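Local coordinates for protein ribonucleotide monophosphatase NagD (Escherichia coli, PDB 2C4N) that catalyses the metal-dependent dephosphorylation of ribonucleoside 5'-phosphates and probably of a broader range of phosphorylated substrates, using a HAD-superfamily active site, at residues I3-L14 with L36-Y44; K176-L186 with R204-L215. All blocks are in the same frame, centred on the assembly; numbering follows the deposited sequence.

Contact 1: residues I3-L14 with L36-Y44; sequences IKNVICDIDGVL and LPLVLLTNY. With MG (magnesium ion), chain B; PO4 (phosphate ion), chain D.
Lys4 and Asn5 meet the ring of Pro37 first: Lys4 O lies 3.1 Å from Pro37 CD, and Asn5 OD1 rests against Pro37 CG. Val6 then joins the backbones, its N donating to Pro37 O and its O accepting from Val39 N, while its CG1 lies alongside Leu38 CD1, both side chains pointing the same way. Ile7, on the other face, sets CG2 4.1 Å from Leu41 CB. Cys8 N to Val39 O is nearly straight (171°), and Leu41 N returns to Cys8 O. Strands 5-9 and 38-42 thus run parallel, 27° apart, as neighbours in the Rossmann-like HAD core sheet, with the catalytic loop at their C-terminal ends. Here Asp9, the probable nucleophile of the DxDxV motif, turns CG anti to its own N (chi1 176°), bringing OD2 within 2.2 Å of the magnesium ion; OD1 is salt-bridged to Lys176. Ile10 N donates to Leu41 O. Asp11, probably the general acid/base, binds magnesium through its backbone O and phosphate O1 through its N; its OD1 is salt-bridged to Arg55, and a water links OD2 to Thr42 OG1. The Leu14 and Leu40 side chains cross at roughly a right angle, CD1 of Leu14 3.7 Å from CD2 of Leu40.

Contact 2: residues K176-L186 with R204-L215; sequences KPSPWIIRAAL and RTDILAGFQAGL. With PO4 (phosphate ion), chain C; PO4 (phosphate ion), chain D.
The phosphate-binding lysine of the HAD fold, Lys176, belongs to this contact, where the loop into helix 180-189 and the helix's first turns pack on helix 203-212 and the turn after it. A bend at chi3 (-72°) carries the lysine chain over Thr205 and Asp206, and NZ reaches Asp206 OD1 at 2.6 Å, a salt bridge on the syn side of the carboxylate but 32° out of its plane. The same ammonium is salt-bridged to Asp9 and donates to both bound phosphates, so acidic groups and anions surround it. One phosphate has its O4 held by two donors, Lys176 NZ and, at 2.7 Å, Thr205 OG1; the other is reached by NZ through O2. A methionine in place of Lys176 would probably leave Asp206 and Asp9 close together without the positive charge between them, and take one donor from each phosphate. Beyond a cis peptide bond, Pro177 lays CB against Leu208 CD2 (3.8 Å), and its carbonyl O approaches Ala209 CB. Pro179 CG meets Gln212 CB at 3.6 Å. Ile182 splits its branches: CG1 touches Ala209 CB, whereas CG2 lies 3.6 Å from Ala213 CB and also meets Leu215 CD1. A water bridges Arg183 NE and Ala213 O, just before the Schellman turn at Gly214. Leu186 and Leu215 run antiparallel, their CD1 methyls 4.1 Å apart. Underneath, Ile182 and Leu215 rest on strands 5-9 and 196-200, while Trp180 and Phe211 stack on Phe211 and Trp180, respectively, of the second subunit.

How the contacts relate
From the N terminus, contact 1 closes first: 3-14 and 36-44 bracket 21 residues that include helix 24-33, so that strand 5-9, this helix and strand 38-42 form a beta-alpha-beta unit of the core sheet. The chain then passes through the four-stranded sheet that includes strands 86-90 and 139-142 before returning at Lys176. Contact 2 closes a second loop of 17 residues around strand 196-200, which pairs with strand 5-9 on the side away from strand 38-42. The two loops neither nest nor cross; they follow in series. In space their centres are about 12 Å apart, and they touch through Asn43 OD1 with Lys176 N at 2.8 Å and through Ile7 CD1 with Ala185 CB at 3.6 Å. One phosphate is shared by both.

Contact 1: residues I3-L14 with L36-Y44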
# COMPACT_ATOMS: atom_id res chain seq x y z
N ILE A 3 32.51 -0.24 23.39
CA ILE A 3 31.30 0.34 23.91
C ILE A 3 31.57 1.35 25.00
O ILE A 3 32.07 0.99 26.01
CB ILE A 3 30.36 -0.70 24.39
CG1 ILE A 3 29.96 -1.63 23.28
CG2 ILE A 3 29.16 -0.04 24.91
CD1 ILE A 3 29.21 -2.78 23.70
N LYS A 4 31.24 2.62 24.77
CA LYS A 4 31.47 3.66 25.77
C LYS A 4 30.16 4.35 26.15
O LYS A 4 30.11 5.10 27.13
CB LYS A 4 32.44 4.71 25.22
CG LYS A 4 33.83 4.18 24.89
CD LYS A 4 34.71 5.30 24.34
CE LYS A 4 36.10 4.80 24.02
NZ LYS A 4 36.95 5.90 23.45
N ASN A 5 29.11 4.10 25.37
CA ASN A 5 27.80 4.71 25.61
C ASN A 5 26.72 3.65 25.39
O ASN A 5 26.91 2.70 24.63
CB ASN A 5 27.58 5.86 24.62
CG ASN A 5 28.75 6.82 24.58
OD1 ASN A 5 28.88 7.71 25.42
ND2 ASN A 5 29.62 6.63 23.59
N VAL A 6 25.57 3.83 26.03
CA VAL A 6 24.50 2.86 25.90
C VAL A 6 23.11 3.46 25.73
O VAL A 6 22.71 4.33 26.50
CB VAL A 6 24.44 1.92 27.14
CG1 VAL A 6 23.28 0.93 26.98
CG2 VAL A 6 25.76 1.18 27.31
N ILE A 7 22.39 3.00 24.71
CA ILE A 7 21.02 3.42 24.48
C ILE A 7 20.24 2.15 24.78
O ILE A 7 20.48 1.11 24.16
CB ILE A 7 20.74 3.82 23.02
CG1 ILE A 7 21.48 5.11 22.67
CG2 ILE A 7 19.24 4.02 22.82
CD1 ILE A 7 21.30 5.54 21.21
N CYS A 8 19.32 2.22 25.73
CA CYS A 8 18.55 1.03 26.07
C CYS A 8 17.06 1.29 25.97
O CYS A 8 16.52 2.20 26.60
CB CYS A 8 18.90 0.56 27.49
SG CYS A 8 18.11 -1.00 27.97
N ASP A 9 16.40 0.47 25.16
CA ASP A 9 14.96 0.59 25.00
C ASP A 9 14.27 0.24 26.31
O ASP A 9 14.80 -0.54 27.11
CB ASP A 9 14.49 -0.33 23.88
CG ASP A 9 13.00 -0.32 23.73
OD1 ASP A 9 12.44 0.77 23.48
OD2 ASP A 9 12.40 -1.39 23.88
N ILE A 10 13.09 0.80 26.54
CA ILE A 10 12.37 0.56 27.79
C ILE A 10 11.41 -0.62 27.80
O ILE A 10 11.66 -1.63 28.47
CB ILE A 10 11.62 1.84 28.22
CG1 ILE A 10 12.64 2.92 28.61
CG2 ILE A 10 10.66 1.54 29.39
CD1 ILE A 10 12.04 4.29 28.89
N ASP A 11 10.31 -0.51 27.07
CA ASP A 11 9.30 -1.56 27.05
C ASP A 11 9.75 -2.88 26.43
O ASP A 11 10.24 -2.92 25.32
CB ASP A 11 8.04 -1.04 26.38
CG ASP A 11 7.42 0.12 27.15
OD1 ASP A 11 7.04 -0.10 28.32
OD2 ASP A 11 7.34 1.24 26.61
N GLY A 12 9.56 -3.97 27.18
CA GLY A 12 9.95 -5.28 26.69
C GLY A 12 11.42 -5.57 26.94
O GLY A 12 11.92 -6.64 26.59
N VAL A 13 12.11 -4.61 27.55
CA VAL A 13 13.54 -4.74 27.84
C VAL A 13 13.81 -4.49 29.33
O VAL A 13 14.39 -5.33 30.02
CB VAL A 13 14.36 -3.72 27.02
CG1 VAL A 13 15.84 -3.83 27.38
CG2 VAL A 13 14.15 -3.95 25.52
N LEU A 14 13.37 -3.34 29.82
CA LEU A 14 13.57 -2.97 31.22
C LEU A 14 12.27 -3.08 32.00
O LEU A 14 12.27 -3.38 33.20
CB LEU A 14 14.10 -1.53 31.31
CG LEU A 14 15.47 -1.29 30.65
CD1 LEU A 14 15.85 0.19 30.72
CD2 LEU A 14 16.52 -2.13 31.36
N LEU A 36 29.38 5.12 32.04
CA LEU A 36 29.03 5.15 30.63
C LEU A 36 27.76 5.96 30.42
O LEU A 36 26.76 5.73 31.09
CB LEU A 36 28.81 3.73 30.11
CG LEU A 36 29.88 2.65 30.34
CD1 LEU A 36 29.43 1.36 29.67
CD2 LEU A 36 31.21 3.10 29.77
N PRO A 37 27.79 6.94 29.50
CA PRO A 37 26.57 7.73 29.27
C PRO A 37 25.43 6.77 28.94
O PRO A 37 25.61 5.79 28.22
CB PRO A 37 26.96 8.63 28.10
CG PRO A 37 28.43 8.87 28.36
CD PRO A 37 28.92 7.48 28.72
N LEU A 38 24.25 7.05 29.50
CA LEU A 38 23.09 6.19 29.30
C LEU A 38 21.83 6.94 28.91
O LEU A 38 21.51 7.98 29.48
CB LEU A 38 22.82 5.40 30.58
CG LEU A 38 21.58 4.50 30.64
CD1 LEU A 38 21.79 3.30 29.73
CD2 LEU A 38 21.33 4.05 32.08
N VAL A 39 21.11 6.38 27.95
CA VAL A 39 19.84 6.95 27.51
C VAL A 39 18.81 5.83 27.50
O VAL A 39 19.04 4.78 26.90
CB VAL A 39 19.94 7.55 26.09
CG1 VAL A 39 18.56 7.87 25.56
CG2 VAL A 39 20.79 8.82 26.12
N LEU A 40 17.70 6.05 28.20
CA LEU A 40 16.62 5.08 28.23
C LEU A 40 15.59 5.62 27.25
O LEU A 40 14.95 6.64 27.48
CB LEU A 40 16.04 4.96 29.64
CG LEU A 40 17.07 4.48 30.69
CD1 LEU A 40 16.35 4.18 32.00
CD2 LEU A 40 17.80 3.24 30.18
N LEU A 41 15.46 4.92 26.13
CA LEU A 41 14.60 5.33 25.04
C LEU A 41 13.22 4.67 24.96
O LEU A 41 13.06 3.49 25.26
CB LEU A 41 15.34 5.07 23.73
CG LEU A 41 14.68 5.46 22.40
CD1 LEU A 41 14.76 6.97 22.22
CD2 LEU A 41 15.38 4.74 21.25
N THR A 42 12.23 5.47 24.57
CA THR A 42 10.89 4.95 24.36
C THR A 42 10.26 5.71 23.21
O THR A 42 10.42 6.92 23.09
CB THR A 42 9.98 5.07 25.60
OG1 THR A 42 8.68 4.57 25.25
CG2 THR A 42 9.86 6.51 26.08
N ASN A 43 9.55 4.98 22.36
CA ASN A 43 8.89 5.58 21.21
C ASN A 43 7.62 6.32 21.57
O ASN A 43 7.10 7.08 20.76
CB ASN A 43 8.56 4.49 20.19
CG ASN A 43 9.25 4.72 18.87
OD1 ASN A 43 10.36 5.24 18.82
ND2 ASN A 43 8.60 4.30 17.79
N TYR A 44 7.13 6.11 22.79
CA TYR A 44 5.90 6.78 23.19
C TYR A 44 6.14 8.16 23.77
O TYR A 44 7.09 8.39 24.52
CB TYR A 44 5.09 5.85 24.11
CG TYR A 44 4.63 4.62 23.34
CD1 TYR A 44 5.44 3.48 23.25
CD2 TYR A 44 3.43 4.62 22.62
CE1 TYR A 44 5.07 2.39 22.46
CE2 TYR A 44 3.05 3.53 21.83
CZ TYR A 44 3.87 2.42 21.75
OH TYR A 44 3.50 1.34 20.96
MG MG B . 10.43 -2.20 23.23
P PO4 D . 9.21 1.25 23.61
O1 PO4 D . 9.92 1.72 24.83
O2 PO4 D . 9.73 1.97 22.42
O3 PO4 D . 9.42 -0.20 23.44
O4 PO4 D . 7.76 1.51 23.75
O HOH W 1 7.77 3.53 28.08
O HOH W 2 11.00 -1.85 21.01
O HOH W 3 8.48 -3.38 22.70

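Contact 2: residues K176-L186 with R204-L215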
# COMPACT_ATOMS: atom_id res chain seq x y z
N LYS A 176 11.59 5.55 16.34
CA LYS A 176 12.04 4.32 15.68
C LYS A 176 10.93 3.87 14.74
O LYS A 176 9.75 4.07 15.03
CB LYS A 176 12.30 3.22 16.72
CG LYS A 176 13.36 3.55 17.75
CD LYS A 176 13.35 2.50 18.87
CE LYS A 176 12.13 2.65 19.77
NZ LYS A 176 11.93 1.46 20.66
N PRO A 177 11.27 3.21 13.62
CA PRO A 177 12.58 2.79 13.12
C PRO A 177 13.45 3.87 12.47
O PRO A 177 14.52 3.58 11.94
CB PRO A 177 12.24 1.67 12.15
CG PRO A 177 10.96 2.16 11.55
CD PRO A 177 10.19 2.67 12.76
N SER A 178 12.99 5.12 12.50
CA SER A 178 13.76 6.20 11.91
C SER A 178 15.12 6.31 12.61
O SER A 178 15.20 6.39 13.83
CB SER A 178 13.00 7.52 12.06
OG SER A 178 13.80 8.61 11.66
N PRO A 179 16.21 6.31 11.83
CA PRO A 179 17.55 6.42 12.41
C PRO A 179 17.81 7.77 13.08
O PRO A 179 18.66 7.88 13.97
CB PRO A 179 18.46 6.19 11.20
CG PRO A 179 17.63 5.34 10.29
CD PRO A 179 16.28 6.00 10.39
N TRP A 180 17.08 8.80 12.68
CA TRP A 180 17.30 10.12 13.25
C TRP A 180 17.20 10.18 14.78
O TRP A 180 18.01 10.84 15.42
CB TRP A 180 16.33 11.15 12.66
CG TRP A 180 16.69 12.53 13.10
CD1 TRP A 180 17.61 13.36 12.53
CD2 TRP A 180 16.20 13.21 14.26
NE1 TRP A 180 17.73 14.51 13.27
CE2 TRP A 180 16.88 14.45 14.34
CE3 TRP A 180 15.27 12.89 15.26
CZ2 TRP A 180 16.65 15.36 15.37
CZ3 TRP A 180 15.04 13.80 16.28
CH2 TRP A 180 15.73 15.02 16.33
N ILE A 181 16.22 9.49 15.36
CA ILE A 181 16.09 9.53 16.81
C ILE A 181 17.31 8.94 17.51
O ILE A 181 17.62 9.31 18.63
CB ILE A 181 14.80 8.82 17.30
CG1 ILE A 181 14.55 9.18 18.76
CG2 ILE A 181 14.94 7.31 17.14
CD1 ILE A 181 13.18 8.80 19.26
N ILE A 182 18.00 8.02 16.84
CA ILE A 182 19.21 7.43 17.40
C ILE A 182 20.29 8.51 17.37
O ILE A 182 21.09 8.64 18.31
CB ILE A 182 19.67 6.20 16.58
CG1 ILE A 182 18.57 5.13 16.56
CG2 ILE A 182 20.95 5.63 17.17
CD1 ILE A 182 18.11 4.68 17.95
N ARG A 183 20.32 9.29 16.29
CA ARG A 183 21.27 10.38 16.16
C ARG A 183 21.03 11.39 17.27
O ARG A 183 21.96 11.88 17.90
CB ARG A 183 21.11 11.07 14.80
CG ARG A 183 22.20 10.71 13.80
CD ARG A 183 23.56 11.09 14.35
NE ARG A 183 24.60 10.13 13.98
CZ ARG A 183 25.81 10.10 14.53
NH1 ARG A 183 26.14 10.97 15.46
NH2 ARG A 183 26.68 9.18 14.14
N ALA A 184 19.75 11.68 17.52
CA ALA A 184 19.37 12.62 18.56
C ALA A 184 19.81 12.11 19.93
O ALA A 184 20.26 12.87 20.77
CB ALA A 184 17.85 12.83 18.54
N ALA A 185 19.67 10.81 20.14
CA ALA A 185 20.07 10.19 21.40
C ALA A 185 21.58 10.29 21.58
O ALA A 185 22.07 10.56 22.68
CB ALA A 185 19.62 8.73 21.44
N LEU A 186 22.32 10.06 20.50
CA LEU A 186 23.78 10.15 20.53
C LEU A 186 24.20 11.58 20.88
O LEU A 186 25.09 11.80 21.68
CB LEU A 186 24.39 9.76 19.18
CG LEU A 186 24.29 8.29 18.73
CD1 LEU A 186 24.81 8.16 17.31
CD2 LEU A 186 25.08 7.40 19.67
N ARG A 204 12.39 -4.95 14.27
CA ARG A 204 11.94 -3.97 13.28
C ARG A 204 11.99 -2.51 13.69
O ARG A 204 11.70 -1.64 12.87
CB ARG A 204 10.53 -4.35 12.81
CG ARG A 204 10.49 -5.73 12.17
CD ARG A 204 9.10 -6.15 11.72
NE ARG A 204 9.11 -7.54 11.26
CZ ARG A 204 9.67 -7.95 10.12
NH1 ARG A 204 10.26 -7.09 9.31
NH2 ARG A 204 9.65 -9.24 9.81
N THR A 205 12.35 -2.23 14.94
CA THR A 205 12.43 -0.84 15.38
C THR A 205 13.76 -0.52 16.07
O THR A 205 14.55 0.27 15.56
CB THR A 205 11.24 -0.49 16.31
OG1 THR A 205 11.28 -1.30 17.49
CG2 THR A 205 9.91 -0.74 15.59
N ASP A 206 14.02 -1.14 17.22
CA ASP A 206 15.28 -0.88 17.92
C ASP A 206 16.49 -1.32 17.11
O ASP A 206 17.43 -0.55 16.89
CB ASP A 206 15.32 -1.64 19.25
CG ASP A 206 14.14 -1.33 20.14
OD1 ASP A 206 13.99 -0.16 20.55
OD2 ASP A 206 13.36 -2.27 20.41
N ILE A 207 16.45 -2.56 16.64
CA ILE A 207 17.57 -3.11 15.90
C ILE A 207 17.75 -2.46 14.53
O ILE A 207 18.87 -2.09 14.16
CB ILE A 207 17.42 -4.63 15.76
CG1 ILE A 207 17.06 -5.24 17.12
CG2 ILE A 207 18.72 -5.24 15.24
CD1 ILE A 207 18.08 -4.95 18.24
N LEU A 208 16.66 -2.32 13.78
CA LEU A 208 16.72 -1.70 12.46
C LEU A 208 17.28 -0.28 12.54
O LEU A 208 18.15 0.10 11.75
CB LEU A 208 15.33 -1.68 11.82
CG LEU A 208 15.19 -1.00 10.45
CD1 LEU A 208 16.09 -1.67 9.43
CD2 LEU A 208 13.74 -1.06 10.00
N ALA A 209 16.79 0.51 13.49
CA ALA A 209 17.26 1.88 13.65
C ALA A 209 18.73 1.92 14.06
O ALA A 209 19.52 2.66 13.49
CB ALA A 209 16.41 2.61 14.68
N GLY A 210 19.09 1.10 15.05
CA GLY A 210 20.47 1.08 15.50
C GLY A 210 21.42 0.70 14.38
O GLY A 210 22.45 1.34 14.17
N PHE A 211 21.05 -0.34 13.64
CA PHE A 211 21.87 -0.81 12.53
C PHE A 211 22.11 0.27 11.48
O PHE A 211 23.24 0.51 11.05
CB PHE A 211 21.21 -2.03 11.88
CG PHE A 211 21.90 -2.48 10.64
CD1 PHE A 211 21.47 -2.05 9.39
CD2 PHE A 211 23.03 -3.29 10.73
CE1 PHE A 211 22.16 -2.42 8.24
CE2 PHE A 211 23.73 -3.66 9.58
CZ PHE A 211 23.29 -3.22 8.34
N GLN A 212 21.03 0.93 11.07
CA GLN A 212 21.12 1.98 10.07
C GLN A 212 21.93 3.18 10.55
O GLN A 212 22.54 3.88 9.75
CB GLN A 212 19.72 2.44 9.66
CG GLN A 212 18.92 1.35 8.99
CD GLN A 212 18.32 1.79 7.69
OE1 GLN A 212 17.11 1.98 7.58
NE2 GLN A 212 19.16 1.97 6.68
N ALA A 213 21.93 3.40 11.86
CA ALA A 213 22.66 4.51 12.48
C ALA A 213 24.13 4.18 12.71
O ALA A 213 24.91 5.03 13.13
CB ALA A 213 22.00 4.88 13.81
N GLY A 214 24.51 2.93 12.45
CA GLY A 214 25.89 2.52 12.62
C GLY A 214 26.24 2.02 14.01
O GLY A 214 27.41 1.94 14.37
N LEU A 215 25.23 1.67 14.80
CA LEU A 215 25.49 1.18 16.15
C LEU A 215 25.57 -0.33 16.26
O LEU A 215 25.01 -1.07 15.43
CB LEU A 215 24.38 1.64 17.11
CG LEU A 215 24.38 3.04 17.74
CD1 LEU A 215 24.25 4.10 16.68
CD2 LEU A 215 23.23 3.12 18.73
P PO4 C . 8.40 0.17 19.35
O1 PO4 C . 7.98 0.82 20.62
O2 PO4 C . 7.72 -1.15 19.22
O3 PO4 C . 8.02 1.03 18.21
O4 PO4 C . 9.86 -0.03 19.36
P PO4 D . 9.21 1.25 23.61
O1 PO4 D . 9.92 1.72 24.83
O2 PO4 D . 9.73 1.97 22.42
O3 PO4 D . 9.42 -0.20 23.44
O4 PO4 D . 7.76 1.51 23.75
O HOH W 4 23.97 7.75 12.96